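Local coordinates for protein arylalkylamine N-Acetyltransferase like 5b (Aedes aegypti, PDB 4FD4) that probably transfers acyl groups from coenzyme A thioesters, such as acetyl-CoA, to the amines of serotonin and dopamine, as a GNAT-fold arylalkylamine N-acyltransferase, at residues D191-D194 with E198-F201. Residues are numbered along the deposited sequence; the frame is centred on the assembly and turned at random.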
loop_
_atom_site.group_PDB
_atom_site.type_symbol
_atom_site.label_atom_id
_atom_site.label_comp_id
_atom_site.label_asym_id
_atom_site.label_seq_id
_atom_site.Cartn_x
_atom_site.Cartn_y
_atom_site.Cartn_z
ATOM N N ASP A 191 -4.548 14.795 -11.789
ATOM C CA ASP A 191 -5.933 15.152 -12.071
ATOM C C ASP A 191 -6.827 15.088 -10.823
ATOM O O ASP A 191 -7.983 15.514 -10.862
ATOM C CB ASP A 191 -6.502 14.279 -13.191
ATOM C CG ASP A 191 -5.858 14.562 -14.538
ATOM O OD1 ASP A 191 -5.251 15.643 -14.698
ATOM O OD2 ASP A 191 -5.964 13.701 -15.441
ATOM N N TYR A 192 -6.295 14.562 -9.720
ATOM C CA TYR A 192 -7.071 14.462 -8.487
ATOM C C TYR A 192 -7.455 15.834 -7.936
ATOM O O TYR A 192 -6.631 16.750 -7.891
ATOM C CB TYR A 192 -6.336 13.653 -7.398
ATOM C CG TYR A 192 -7.085 13.633 -6.076
ATOM C CD1 TYR A 192 -8.214 12.831 -5.904
ATOM C CD2 TYR A 192 -6.677 14.422 -5.010
ATOM C CE1 TYR A 192 -8.916 12.815 -4.702
ATOM C CE2 TYR A 192 -7.377 14.412 -3.800
ATOM C CZ TYR A 192 -8.493 13.608 -3.660
ATOM O OH TYR A 192 -9.182 13.585 -2.473
ATOM N N ARG A 193 -8.716 15.948 -7.522
ATOM C CA ARG A 193 -9.252 17.144 -6.892
ATOM C C ARG A 193 -10.087 16.711 -5.695
ATOM O O ARG A 193 -10.925 15.827 -5.826
ATOM C CB ARG A 193 -10.165 17.884 -7.870
ATOM C CG ARG A 193 -9.476 18.434 -9.099
ATOM C CD ARG A 193 -8.477 19.508 -8.722
ATOM N NE ARG A 193 -7.875 20.079 -9.921
ATOM C CZ ARG A 193 -6.859 19.525 -10.572
ATOM N NH1 ARG A 193 -6.334 18.386 -10.132
ATOM N NH2 ARG A 193 -6.370 20.104 -11.662
ATOM N N ASP A 194 -9.878 17.316 -4.529
ATOM C CA ASP A 194 -10.733 16.987 -3.391
ATOM C C ASP A 194 -12.104 17.677 -3.526
ATOM O O ASP A 194 -12.408 18.251 -4.578
ATOM C CB ASP A 194 -10.046 17.289 -2.053
ATOM C CG ASP A 194 -9.895 18.776 -1.794
ATOM O OD1 ASP A 194 -10.291 19.581 -2.666
ATOM O OD2 ASP A 194 -9.368 19.130 -0.717
ATOM N N GLU A 198 -9.600 21.405 -4.850
ATOM C CA GLU A 198 -8.169 21.680 -4.737
ATOM C C GLU A 198 -7.285 20.572 -5.311
ATOM O O GLU A 198 -7.493 19.382 -5.023
ATOM C CB GLU A 198 -7.809 21.918 -3.271
ATOM C CG GLU A 198 -6.431 22.521 -3.051
ATOM C CD GLU A 198 -6.202 22.936 -1.604
ATOM O OE1 GLU A 198 -5.028 23.183 -1.244
ATOM O OE2 GLU A 198 -7.190 23.021 -0.833
ATOM N N LYS A 199 -6.301 20.959 -6.087
ATOM C CA LYS A 199 -5.268 20.098 -6.586
ATOM C C LYS A 199 -4.216 19.881 -5.530
ATOM O O LYS A 199 -3.566 20.813 -5.149
ATOM C CB LYS A 199 -4.610 20.781 -7.755
ATOM C CG LYS A 199 -3.729 19.903 -8.558
ATOM C CD LYS A 199 -2.753 20.717 -9.310
ATOM C CE LYS A 199 -1.666 19.869 -9.792
ATOM N NZ LYS A 199 -2.140 18.941 -10.790
ATOM N N LEU A 200 -4.027 18.649 -5.069
ATOM C CA LEU A 200 -3.193 18.425 -3.889
ATOM C C LEU A 200 -1.917 17.642 -4.173
ATOM O O LEU A 200 -1.040 17.548 -3.321
ATOM C CB LEU A 200 -4.004 17.721 -2.803
ATOM C CG LEU A 200 -4.979 18.609 -2.041
ATOM C CD1 LEU A 200 -5.959 17.768 -1.241
ATOM C CD2 LEU A 200 -4.222 19.577 -1.144
ATOM N N PHE A 201 -1.820 17.079 -5.368
ATOM C CA PHE A 201 -0.669 16.267 -5.712
ATOM C C PHE A 201 -0.081 16.693 -7.040
ATOM O O PHE A 201 -0.803 16.896 -8.011
ATOM C CB PHE A 201 -1.055 14.788 -5.733
ATOM C CG PHE A 201 -1.564 14.288 -4.408
ATOM C CD1 PHE A 201 -0.680 13.843 -3.436
ATOM C CD2 PHE A 201 -2.920 14.283 -4.128
ATOM C CE1 PHE A 201 -1.140 13.385 -2.214
ATOM C CE2 PHE A 201 -3.393 13.831 -2.904
ATOM C CZ PHE A 201 -2.503 13.379 -1.947
HETATM O O HOH W 1 -3.858 16.297 -7.220
HETATM O O HOH W 2 -8.263 20.960 0.731
#
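K199 lays CG over one face of the R193 guanidinium, 3.4 Å from NH1, while Y192 CD2, 3.9 Å from F201 CD2, and water 1 both lie at the edge of the F201 ring. L200 CD1 comes to the edge of the Y192 ring. With the chain bent at chi2 (-65°), R193 NH1 reaches back to bond Y192 O, 2.8 Å away and above the carbonyl plane. Water 1 lies 2.9 Å from Y192 O, probably donating to it, and accepts from F201 N, bridging the two backbones. Further along, two bonds close the loop: D194 N gives to E198 O (3.2 Å), and E198 N returns to D194 OD1 (2.9 Å), meeting it on the syn side, 31° out of the carboxylate plane. Beneath this polar layer, Y192 and F201 rest on L107, seating the loop between strands 182-188 and 209-216 on helix 99-115. Like charges are brought close at both ends. R193 NH1 and K199 NZ, 4.3 Å apart, both donate to G190 O, which should ease their repulsion; the D194 and E198 carboxylates stand with their planes nearly perpendicular, and water 2 donates to D194 OD2 and E198 OE2, which probably eases the repulsion in part.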